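Local coordinates for protein aspartate-semialdehyde dehydrogenase (Thermus thermophilus, PDB 2YV3) that probably catalyses the NADPH-dependent reductive dephosphorylation of L-aspartyl-4-phosphate to L-aspartate semialdehyde, a shared step towards lysine, methionine and threonine, at residues Gly7-Ala11 with Val12-Ile16; Glu168-Arg171 with Phe172-Glu176; Gly202-Arg205 with Glu206-Lys209; Val268-Glu272 with Ala273-Pro277. All coordinates share one frame; numbering follows the deposited sequence.

Contact 1 (Gly7-Ala11 with Val12-Ile16)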
loop_
_atom_site.group_PDB
_atom_site.type_symbol
_atom_site.label_atom_id
_atom_site.label_comp_id
_atom_site.label_asym_id
_atom_site.label_seq_id
_atom_site.Cartn_x
_atom_site.Cartn_y
_atom_site.Cartn_z
ATOM N N GLY A 7 -8.862 24.272 -18.618
ATOM C CA GLY A 7 -9.232 22.968 -18.093
ATOM C C GLY A 7 -10.438 22.928 -17.161
ATOM O O GLY A 7 -10.919 21.854 -16.818
ATOM N N ALA A 8 -10.925 24.095 -16.752
ATOM C CA ALA A 8 -12.076 24.210 -15.847
ATOM C C ALA A 8 -12.715 22.932 -15.305
ATOM O O ALA A 8 -12.410 22.486 -14.208
ATOM C CB ALA A 8 -13.161 25.069 -16.499
ATOM N N THR A 9 -13.611 22.363 -16.098
ATOM C CA THR A 9 -14.397 21.166 -15.762
ATOM C C THR A 9 -13.747 19.874 -15.233
ATOM O O THR A 9 -14.438 18.878 -14.985
ATOM C CB THR A 9 -15.272 20.808 -16.961
ATOM O OG1 THR A 9 -14.471 20.224 -17.988
ATOM C CG2 THR A 9 -15.915 22.074 -17.520
ATOM N N GLY A 10 -12.435 19.887 -15.042
ATOM C CA GLY A 10 -11.750 18.706 -14.541
ATOM C C GLY A 10 -11.673 18.649 -13.023
ATOM O O GLY A 10 -12.131 19.563 -12.330
ATOM N N ALA A 11 -11.085 17.575 -12.505
ATOM C CA ALA A 11 -10.949 17.409 -11.064
ATOM C C ALA A 11 -10.079 18.525 -10.485
ATOM O O ALA A 11 -10.456 19.201 -9.547
ATOM C CB ALA A 11 -10.345 16.061 -10.765
ATOM N N VAL A 12 -8.906 18.715 -11.057
ATOM C CA VAL A 12 -8.021 19.765 -10.603
ATOM C C VAL A 12 -8.685 21.123 -10.894
ATOM O O VAL A 12 -8.883 21.939 -9.985
ATOM C CB VAL A 12 -6.645 19.669 -11.332
ATOM C CG1 VAL A 12 -5.770 20.862 -10.989
ATOM C CG2 VAL A 12 -5.953 18.369 -10.951
ATOM N N GLY A 13 -9.024 21.355 -12.162
ATOM C CA GLY A 13 -9.662 22.606 -12.553
ATOM C C GLY A 13 -10.811 23.002 -11.643
ATOM O O GLY A 13 -10.976 24.171 -11.269
ATOM N N ARG A 14 -11.625 22.015 -11.284
ATOM C CA ARG A 14 -12.742 22.266 -10.384
ATOM C C ARG A 14 -12.249 22.600 -8.981
ATOM O O ARG A 14 -12.816 23.467 -8.325
ATOM C CB ARG A 14 -13.692 21.074 -10.344
ATOM C CG ARG A 14 -14.911 21.269 -11.210
ATOM C CD ARG A 14 -15.889 20.134 -11.032
ATOM N NE ARG A 14 -17.195 20.491 -11.575
ATOM C CZ ARG A 14 -17.427 20.780 -12.852
ATOM N NH1 ARG A 14 -16.434 20.750 -13.731
ATOM N NH2 ARG A 14 -18.656 21.106 -13.248
ATOM N N GLU A 15 -11.212 21.918 -8.502
ATOM C CA GLU A 15 -10.704 22.255 -7.182
ATOM C C GLU A 15 -9.989 23.596 -7.321
ATOM O O GLU A 15 -10.018 24.424 -6.418
ATOM C CB GLU A 15 -9.746 21.177 -6.637
ATOM C CG GLU A 15 -10.372 19.784 -6.428
ATOM C CD GLU A 15 -11.745 19.793 -5.720
ATOM O OE1 GLU A 15 -12.167 18.728 -5.205
ATOM O OE2 GLU A 15 -12.408 20.849 -5.684
ATOM N N ILE A 16 -9.367 23.819 -8.470
ATOM C CA ILE A 16 -8.679 25.077 -8.703
ATOM C C ILE A 16 -9.585 26.288 -8.459
ATOM O O ILE A 16 -9.094 27.356 -8.117
ATOM C CB ILE A 16 -8.105 25.155 -10.135
ATOM C CG1 ILE A 16 -7.068 24.051 -10.335
ATOM C CG2 ILE A 16 -7.453 26.494 -10.361
ATOM C CD1 ILE A 16 -6.436 24.025 -11.702
#
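Arg-14 reaches back from the first turns of its helix over the loop that leads into it, and its side chain meets Gly-10 and Thr-9 in succession. CB lies 2.9 Å and CG 3.4 Å from Gly-10 O, and CD is the last carbon to stay beside that oxygen, 4.0 Å from Gly-10 O. With CG to NE fully extended (chi2 -174°), the chain runs on past Gly-10 and delivers the guanidinium to Thr-9, where NH1 approaches Thr-9 CB at 3.4 Å. Thr-9 CA lies at the edge of the guanidinium, in its plane, so the threonine meets the rim of the group. Replacing Arg-14 by alanine removes everything beyond CB and would probably leave Thr-9 without the guanidinium at its side and the loop with more freedom to shift.

The backbone of the same arginine is tied to the loop as well: Arg-14 N donates to Gly-10 O at 2.7 Å, arriving from above the carbonyl plane. One residue on, Glu-15 N bonds to Ala-11 O at 3.0 Å, while the Glu-15 carboxylate makes salt bridges to Lys-18 and Arg-236. Gly-13, lacking a side chain, lets the loop come close, with its CA 3.2 Å from Ala-8 O in a CA-H...O contact. Gly-10 is the N-cap. Gly-7 and Gly-10 lie in the turn between strand 3-6 and helix 11-22 and Gly-13 in the first turn of that helix, the glycine-rich dinucleotide loop of a Rossmann fold, consistent with the predicted NADP(+) site at Thr-9 to Val-12.

Contact 2 (Glu168-Arg171 with Phe172-Glu176)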
loop_
_atom_site.group_PDB
_atom_site.type_symbol
_atom_site.label_atom_id
_atom_site.label_comp_id
_atom_site.label_asym_id
_atom_site.label_seq_id
_atom_site.Cartn_x
_atom_site.Cartn_y
_atom_site.Cartn_z
ATOM N N GLU A 168 -18.757 1.114 -9.294
ATOM C CA GLU A 168 -18.244 -0.248 -9.356
ATOM C C GLU A 168 -18.269 -0.995 -8.031
ATOM O O GLU A 168 -18.744 -2.132 -7.962
ATOM C CB GLU A 168 -16.825 -0.258 -9.926
ATOM C CG GLU A 168 -16.763 0.129 -11.406
ATOM C CD GLU A 168 -17.812 -0.601 -12.255
ATOM O OE1 GLU A 168 -18.916 -0.036 -12.450
ATOM O OE2 GLU A 168 -17.539 -1.743 -12.711
ATOM N N THR A 169 -17.752 -0.372 -6.977
ATOM C CA THR A 169 -17.740 -1.018 -5.674
ATOM C C THR A 169 -19.194 -1.311 -5.322
ATOM O O THR A 169 -19.493 -2.220 -4.550
ATOM C CB THR A 169 -17.109 -0.110 -4.583
ATOM O OG1 THR A 169 -15.848 0.397 -5.036
ATOM C CG2 THR A 169 -16.873 -0.902 -3.303
ATOM N N HIS A 170 -20.095 -0.543 -5.925
ATOM C CA HIS A 170 -21.522 -0.697 -5.674
ATOM C C HIS A 170 -22.097 -1.959 -6.303
ATOM O O HIS A 170 -22.815 -2.734 -5.659
ATOM C CB HIS A 170 -22.290 0.524 -6.187
ATOM C CG HIS A 170 -23.590 0.747 -5.477
ATOM N ND1 HIS A 170 -24.067 2.005 -5.170
ATOM C CD2 HIS A 170 -24.498 -0.131 -4.986
ATOM C CE1 HIS A 170 -25.213 1.891 -4.520
ATOM N NE2 HIS A 170 -25.494 0.604 -4.395
ATOM N N ARG A 171 -21.794 -2.157 -7.575
ATOM C CA ARG A 171 -22.275 -3.338 -8.260
ATOM C C ARG A 171 -21.591 -4.566 -7.650
ATOM O O ARG A 171 -22.207 -5.619 -7.517
ATOM C CB ARG A 171 -22.004 -3.197 -9.755
ATOM C CG ARG A 171 -22.914 -2.168 -10.454
ATOM C CD ARG A 171 -22.395 -1.911 -11.855
ATOM N NE ARG A 171 -21.997 -3.167 -12.490
ATOM C CZ ARG A 171 -21.051 -3.278 -13.420
ATOM N NH1 ARG A 171 -20.397 -2.200 -13.830
ATOM N NH2 ARG A 171 -20.754 -4.469 -13.935
ATOM N N PHE A 172 -20.331 -4.408 -7.245
ATOM C CA PHE A 172 -19.581 -5.490 -6.593
ATOM C C PHE A 172 -20.452 -6.030 -5.436
ATOM O O PHE A 172 -20.831 -7.195 -5.426
ATOM C CB PHE A 172 -18.243 -4.963 -6.030
ATOM C CG PHE A 172 -17.382 -6.036 -5.410
ATOM C CD1 PHE A 172 -16.652 -6.910 -6.205
ATOM C CD2 PHE A 172 -17.386 -6.241 -4.033
ATOM C CE1 PHE A 172 -15.949 -7.983 -5.641
ATOM C CE2 PHE A 172 -16.683 -7.313 -3.456
ATOM C CZ PHE A 172 -15.969 -8.186 -4.261
ATOM N N LEU A 173 -20.774 -5.170 -4.470
ATOM C CA LEU A 173 -21.607 -5.567 -3.337
ATOM C C LEU A 173 -22.917 -6.233 -3.724
ATOM O O LEU A 173 -23.536 -6.903 -2.902
ATOM C CB LEU A 173 -21.917 -4.357 -2.459
ATOM C CG LEU A 173 -20.820 -4.003 -1.461
ATOM C CD1 LEU A 173 -20.625 -5.193 -0.520
ATOM C CD2 LEU A 173 -19.525 -3.686 -2.176
ATOM N N HIS A 174 -23.335 -6.054 -4.972
ATOM C CA HIS A 174 -24.593 -6.625 -5.438
ATOM C C HIS A 174 -24.438 -7.866 -6.304
ATOM O O HIS A 174 -25.419 -8.388 -6.829
ATOM C CB HIS A 174 -25.400 -5.567 -6.191
ATOM C CG HIS A 174 -25.954 -4.495 -5.307
ATOM N ND1 HIS A 174 -26.770 -4.770 -4.230
ATOM C CD2 HIS A 174 -25.820 -3.149 -5.344
ATOM C CE1 HIS A 174 -27.117 -3.637 -3.644
ATOM N NE2 HIS A 174 -26.553 -2.638 -4.300
ATOM N N GLY A 175 -23.203 -8.327 -6.459
ATOM C CA GLY A 175 -22.961 -9.526 -7.237
ATOM C C GLY A 175 -22.332 -9.358 -8.600
ATOM O O GLY A 175 -21.359 -10.046 -8.909
ATOM N N GLU A 176 -22.872 -8.453 -9.414
ATOM C CA GLU A 176 -22.357 -8.251 -10.762
ATOM C C GLU A 176 -20.873 -7.900 -10.837
ATOM O O GLU A 176 -20.391 -7.022 -10.126
ATOM C CB GLU A 176 -23.221 -7.218 -11.511
ATOM C CG GLU A 176 -23.602 -5.958 -10.733
ATOM C CD GLU A 176 -24.740 -5.160 -11.404
ATOM O OE1 GLU A 176 -24.994 -3.997 -11.000
ATOM O OE2 GLU A 176 -25.393 -5.705 -12.332
HETATM O O HOH W 1 -27.324 -0.737 -2.586
#
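His-170 and His-174 are set side by side by different first torsions: in His-170 CG stands anti to the backbone N (chi1 -155°), whereas in His-174 it is anti to the carbonyl carbon (chi1 -71°). Both side chains point the same way, and the rings meet rim to rim, planes 24° apart, with CD2 of His-170 3.3 Å from NE2 of His-174. Neither ring covers the other's face. A water bridges the two at their edges, in the plane of each ring, 2.9 Å from His-170 NE2 and 2.7 Å from His-174 NE2.

On another side of the helix a bend at chi3 folds Arg-171 between two acids. Its NH1 forms a salt bridge with Glu-168 OE1 at 3.0 Å, and its NE a longer one with Glu-176 OE1 at 3.4 Å, though NH1 and OE1 of Glu-176 are less surely placed. The Glu-176 side chain crosses the arginine at about a right angle. Glu-168 is also held through OE2 by the backbone N of Lys-179. A leucine in place of Arg-171 would probably leave both carboxylates without their shared positive partner and free Glu-176 to swing away.

The backbone winds up with bonds three residues back, His-174 N to Arg-171 O (2.8 Å) and Gly-175 N to Phe-172 O (2.8 Å). His-170 and His-174 also meet His-174 and His-170 of the second subunit, and Leu-173 packs on its Leu-166. This is a helix C-terminus broken by a glycine of positive phi, the end of helix 159-173 at the homodimer interface.

Contact 3 (Gly202-Arg205 with Glu206-Lys209)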
loop_
_atom_site.group_PDB
_atom_site.type_symbol
_atom_site.label_atom_id
_atom_site.label_comp_id
_atom_site.label_asym_id
_atom_site.label_seq_id
_atom_site.Cartn_x
_atom_site.Cartn_y
_atom_site.Cartn_z
ATOM N N GLY A 202 11.891 -1.215 -16.010
ATOM C CA GLY A 202 10.929 -1.932 -15.190
ATOM C C GLY A 202 9.870 -1.099 -14.493
ATOM O O GLY A 202 8.728 -1.537 -14.330
ATOM N N TYR A 203 10.263 0.100 -14.076
ATOM C CA TYR A 203 9.378 1.043 -13.405
ATOM C C TYR A 203 8.351 1.637 -14.371
ATOM O O TYR A 203 8.415 1.433 -15.586
ATOM C CB TYR A 203 10.204 2.165 -12.778
ATOM C CG TYR A 203 11.070 1.679 -11.658
ATOM C CD1 TYR A 203 10.624 1.732 -10.347
ATOM C CD2 TYR A 203 12.294 1.049 -11.913
ATOM C CE1 TYR A 203 11.357 1.165 -9.313
ATOM C CE2 TYR A 203 13.040 0.478 -10.885
ATOM C CZ TYR A 203 12.558 0.540 -9.586
ATOM O OH TYR A 203 13.250 -0.048 -8.558
ATOM N N THR A 204 7.385 2.353 -13.807
ATOM C CA THR A 204 6.341 3.003 -14.590
ATOM C C THR A 204 6.661 4.492 -14.610
ATOM O O THR A 204 7.433 4.973 -13.776
ATOM C CB THR A 204 4.935 2.783 -13.963
ATOM O OG1 THR A 204 4.799 3.569 -12.769
ATOM C CG2 THR A 204 4.731 1.301 -13.634
ATOM N N ARG A 205 6.084 5.217 -15.561
ATOM C CA ARG A 205 6.337 6.651 -15.657
ATOM C C ARG A 205 6.029 7.303 -14.322
ATOM O O ARG A 205 6.713 8.223 -13.916
ATOM C CB ARG A 205 5.486 7.284 -16.772
ATOM C CG ARG A 205 5.404 8.814 -16.727
ATOM C CD ARG A 205 5.861 9.486 -18.032
ATOM N NE ARG A 205 5.612 10.932 -18.003
ATOM C CZ ARG A 205 6.020 11.798 -18.931
ATOM N NH1 ARG A 205 6.707 11.381 -19.986
ATOM N NH2 ARG A 205 5.751 13.090 -18.794
ATOM N N GLU A 206 5.002 6.819 -13.636
ATOM C CA GLU A 206 4.642 7.375 -12.335
ATOM C C GLU A 206 5.805 7.186 -11.362
ATOM O O GLU A 206 6.326 8.145 -10.811
ATOM C CB GLU A 206 3.397 6.678 -11.789
ATOM C CG GLU A 206 2.769 7.376 -10.615
ATOM C CD GLU A 206 1.945 8.593 -11.004
ATOM O OE1 GLU A 206 1.981 9.042 -12.185
ATOM O OE2 GLU A 206 1.253 9.111 -10.103
ATOM N N GLU A 207 6.206 5.938 -11.156
ATOM C CA GLU A 207 7.319 5.623 -10.272
ATOM C C GLU A 207 8.518 6.506 -10.594
ATOM O O GLU A 207 9.063 7.168 -9.705
ATOM C CB GLU A 207 7.717 4.148 -10.426
ATOM C CG GLU A 207 6.655 3.199 -9.933
ATOM C CD GLU A 207 6.927 1.747 -10.263
ATOM O OE1 GLU A 207 6.951 1.394 -11.458
ATOM O OE2 GLU A 207 7.115 0.952 -9.325
ATOM N N MET A 208 8.906 6.516 -11.872
ATOM C CA MET A 208 10.056 7.279 -12.352
ATOM C C MET A 208 10.063 8.772 -12.057
ATOM O O MET A 208 11.125 9.404 -12.003
ATOM C CB MET A 208 10.241 7.045 -13.848
ATOM C CG MET A 208 10.972 5.748 -14.125
ATOM S SD MET A 208 12.244 5.532 -12.852
ATOM C CE MET A 208 13.451 6.752 -13.322
ATOM N N LYS A 209 8.874 9.319 -11.842
ATOM C CA LYS A 209 8.704 10.726 -11.536
ATOM C C LYS A 209 9.164 11.007 -10.114
ATOM O O LYS A 209 9.815 12.025 -9.867
ATOM C CB LYS A 209 7.236 11.101 -11.733
ATOM C CG LYS A 209 6.838 10.995 -13.195
ATOM C CD LYS A 209 5.344 10.775 -13.409
ATOM C CE LYS A 209 4.508 12.013 -13.100
ATOM N NZ LYS A 209 3.074 11.809 -13.463
#
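Thr-204 and Glu-207 cross at about a right angle, each side chain turned back to the other's backbone. Thr-204 OG1, placed between its own N and carbonyl carbon by a chi1 of 73°, accepts from Glu-207 N at 3.2 Å in an almost straight bond (176°). In return OE1 of Glu-207 takes the N-H of Thr-204 at 2.6 Å, on the anti side of the carboxylate and close to its plane. OG1 also makes a weak bond to that same OE1.

Tyr-203 crosses Glu-207 at a similar steep angle. Glu-207 CB sits at the ring's edge, in plane, while ring and carboxylate are tilted 51° apart. Met-208 bends back so that its CG packs on Tyr-203 CB at 3.9 Å and its sulfur lies obliquely to the ring, a Met-aromatic contact.

Farther round, Lys-209 NZ meets Glu-206 OE1 from above the carboxylate plane, a salt bridge of 3.2 Å beside Arg-96, predicted to bind phosphate. Arg-292 of the second subunit pairs with Glu-207 OE1, and Arg-294 of that subunit makes a cation-pi contact with Tyr-203. The Thr-204 and Glu-207 exchange is a capping box, closing the N-terminus of helix 205-219 at the dimer interface.

Contact 4 (Val268-Glu272 with Ala273-Pro277)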
loop_
_atom_site.group_PDB
_atom_site.type_symbol
_atom_site.label_atom_id
_atom_site.label_comp_id
_atom_site.label_asym_id
_atom_site.label_seq_id
_atom_site.Cartn_x
_atom_site.Cartn_y
_atom_site.Cartn_z
ATOM N N VAL A 268 1.329 14.295 12.548
ATOM C CA VAL A 268 0.291 13.468 13.145
ATOM C C VAL A 268 0.996 12.173 13.562
ATOM O O VAL A 268 1.158 11.255 12.752
ATOM C CB VAL A 268 -0.819 13.187 12.108
ATOM C CG1 VAL A 268 -1.691 12.042 12.549
ATOM C CG2 VAL A 268 -1.645 14.436 11.923
ATOM N N ASP A 269 1.416 12.102 14.826
ATOM C CA ASP A 269 2.157 10.938 15.287
ATOM C C ASP A 269 1.923 10.528 16.733
ATOM O O ASP A 269 2.620 10.996 17.628
ATOM C CB ASP A 269 3.654 11.189 15.080
ATOM C CG ASP A 269 4.423 9.925 14.795
ATOM O OD1 ASP A 269 4.420 9.016 15.643
ATOM O OD2 ASP A 269 5.043 9.839 13.717
ATOM N N GLU A 270 0.963 9.635 16.960
ATOM C CA GLU A 270 0.696 9.156 18.310
ATOM C C GLU A 270 0.217 7.705 18.324
ATOM O O GLU A 270 -0.970 7.433 18.220
ATOM C CB GLU A 270 -0.346 10.035 18.986
ATOM C CG GLU A 270 -0.082 10.229 20.450
ATOM C CD GLU A 270 0.943 11.320 20.718
ATOM O OE1 GLU A 270 1.607 11.242 21.775
ATOM O OE2 GLU A 270 1.064 12.250 19.885
ATOM N N PRO A 271 1.147 6.756 18.457
ATOM C CA PRO A 271 0.829 5.322 18.486
ATOM C C PRO A 271 -0.161 4.917 19.577
ATOM O O PRO A 271 -1.241 4.375 19.294
ATOM C CB PRO A 271 2.196 4.674 18.687
ATOM C CG PRO A 271 3.107 5.608 17.971
ATOM C CD PRO A 271 2.602 6.973 18.411
ATOM N N GLU A 272 0.236 5.164 20.820
ATOM C CA GLU A 272 -0.575 4.860 21.995
ATOM C C GLU A 272 -2.034 5.268 21.765
ATOM O O GLU A 272 -2.969 4.551 22.143
ATOM C CB GLU A 272 -0.025 5.610 23.214
ATOM C CG GLU A 272 1.473 5.414 23.458
ATOM C CD GLU A 272 2.022 6.291 24.589
ATOM O OE1 GLU A 272 1.761 5.993 25.781
ATOM O OE2 GLU A 272 2.712 7.286 24.278
ATOM N N ALA A 273 -2.223 6.429 21.149
ATOM C CA ALA A 273 -3.563 6.921 20.879
ATOM C C ALA A 273 -4.066 6.574 19.467
ATOM O O ALA A 273 -4.952 7.253 18.947
ATOM C CB ALA A 273 -3.600 8.422 21.094
ATOM N N LYS A 274 -3.517 5.513 18.868
ATOM C CA LYS A 274 -3.907 5.095 17.526
ATOM C C LYS A 274 -4.010 6.362 16.713
ATOM O O LYS A 274 -5.043 6.628 16.097
ATOM C CB LYS A 274 -5.273 4.395 17.544
ATOM C CG LYS A 274 -5.318 3.116 18.369
ATOM C CD LYS A 274 -6.718 2.503 18.368
ATOM C CE LYS A 274 -7.006 1.709 19.638
ATOM N NZ LYS A 274 -6.040 0.608 19.887
ATOM N N ARG A 275 -2.947 7.158 16.722
ATOM C CA ARG A 275 -2.960 8.425 16.000
ATOM C C ARG A 275 -1.856 8.580 14.952
ATOM O O ARG A 275 -0.721 8.925 15.290
ATOM C CB ARG A 275 -2.893 9.569 17.006
ATOM C CG ARG A 275 -2.939 10.934 16.393
ATOM C CD ARG A 275 -2.663 11.975 17.444
ATOM N NE ARG A 275 -3.738 12.009 18.435
ATOM C CZ ARG A 275 -3.639 12.589 19.626
ATOM N NH1 ARG A 275 -2.502 13.194 19.994
ATOM N NH2 ARG A 275 -4.685 12.573 20.438
ATOM N N TYR A 276 -2.227 8.363 13.685
ATOM C CA TYR A 276 -1.321 8.430 12.536
ATOM C C TYR A 276 -2.023 8.967 11.247
ATOM O O TYR A 276 -3.247 9.135 11.203
ATOM C CB TYR A 276 -0.752 7.024 12.314
ATOM C CG TYR A 276 -1.733 5.944 12.729
ATOM C CD1 TYR A 276 -2.861 5.683 11.960
ATOM C CD2 TYR A 276 -1.622 5.293 13.966
ATOM C CE1 TYR A 276 -3.863 4.827 12.407
ATOM C CE2 TYR A 276 -2.633 4.426 14.427
ATOM C CZ TYR A 276 -3.751 4.216 13.638
ATOM O OH TYR A 276 -4.822 3.495 14.090
ATOM N N PRO A 277 -1.246 9.246 10.178
ATOM C CA PRO A 277 -1.824 9.753 8.930
ATOM C C PRO A 277 -2.786 8.781 8.236
ATOM O O PRO A 277 -2.560 7.567 8.212
ATOM C CB PRO A 277 -0.591 10.036 8.078
ATOM C CG PRO A 277 0.425 10.385 9.055
ATOM C CD PRO A 277 0.223 9.297 10.093
#
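Glu-270 and Arg-275 are the hydrogen-bonded antiparallel pair of a tight beta-hairpin turn, a type I turn from Pro-271 to Lys-274 followed by a G1 beta bulge. Their backbones bond both ways, Glu-270 N to Arg-275 O and Arg-275 N to Glu-270 O, each modelled at 2.5 Å, so short that the exact lengths are doubtful. Inside the loop, Lys-274 N donates to Pro-271 O at 2.6 Å from above the carbonyl plane. Lys-274 takes the left-handed conformation (phi 43°, psi 53°), which lets it and Arg-275 both face Glu-270.

The side chains of the pair run alongside each other in the same direction, CB of Glu-270 against CB of Arg-275 at 3.3 Å. Arg-275 then turns at its third torsion (chi3 -66°) and brings NH1 round to Glu-270 OE2, but at 3.7 Å the salt bridge is long, and the two planes stand well apart. Ala-273 CB lies over one face of the guanidinium, toward its rim.

Farther out, the hairpin is anchored to strand 288-295 by Asp-269 OD2 on Ile-293 N and by backbone bonds of Val-268 with Val-290. Tyr-276 reaches the second subunit, its OH bonded to His-194 ND1 and its ring against His-185 there. At the open end of the hairpin, Val-268 CG1, anti to its own N, rests 3.4 Å from Tyr-276 C.

Burial divides the four: contact 3 is mostly buried, contacts 1 and 2 partly so, and contact 4 lies at the surface. Contacts 1 and 3 both start helices, contact 1 through glycines and main-chain carbonyls in the nucleotide-binding domain, contact 3 through a side-chain capping box; their nearest atoms are about 11 Å apart. Contact 2 finishes a helix instead, with ring edges and charges at a partly exposed end, and contact 4 is a hairpin held chiefly by its backbone. Contacts 2, 3 and 4 belong to the dimerisation domain, and each reaches the second subunit at a separate place, whereas no other chain touches contact 1.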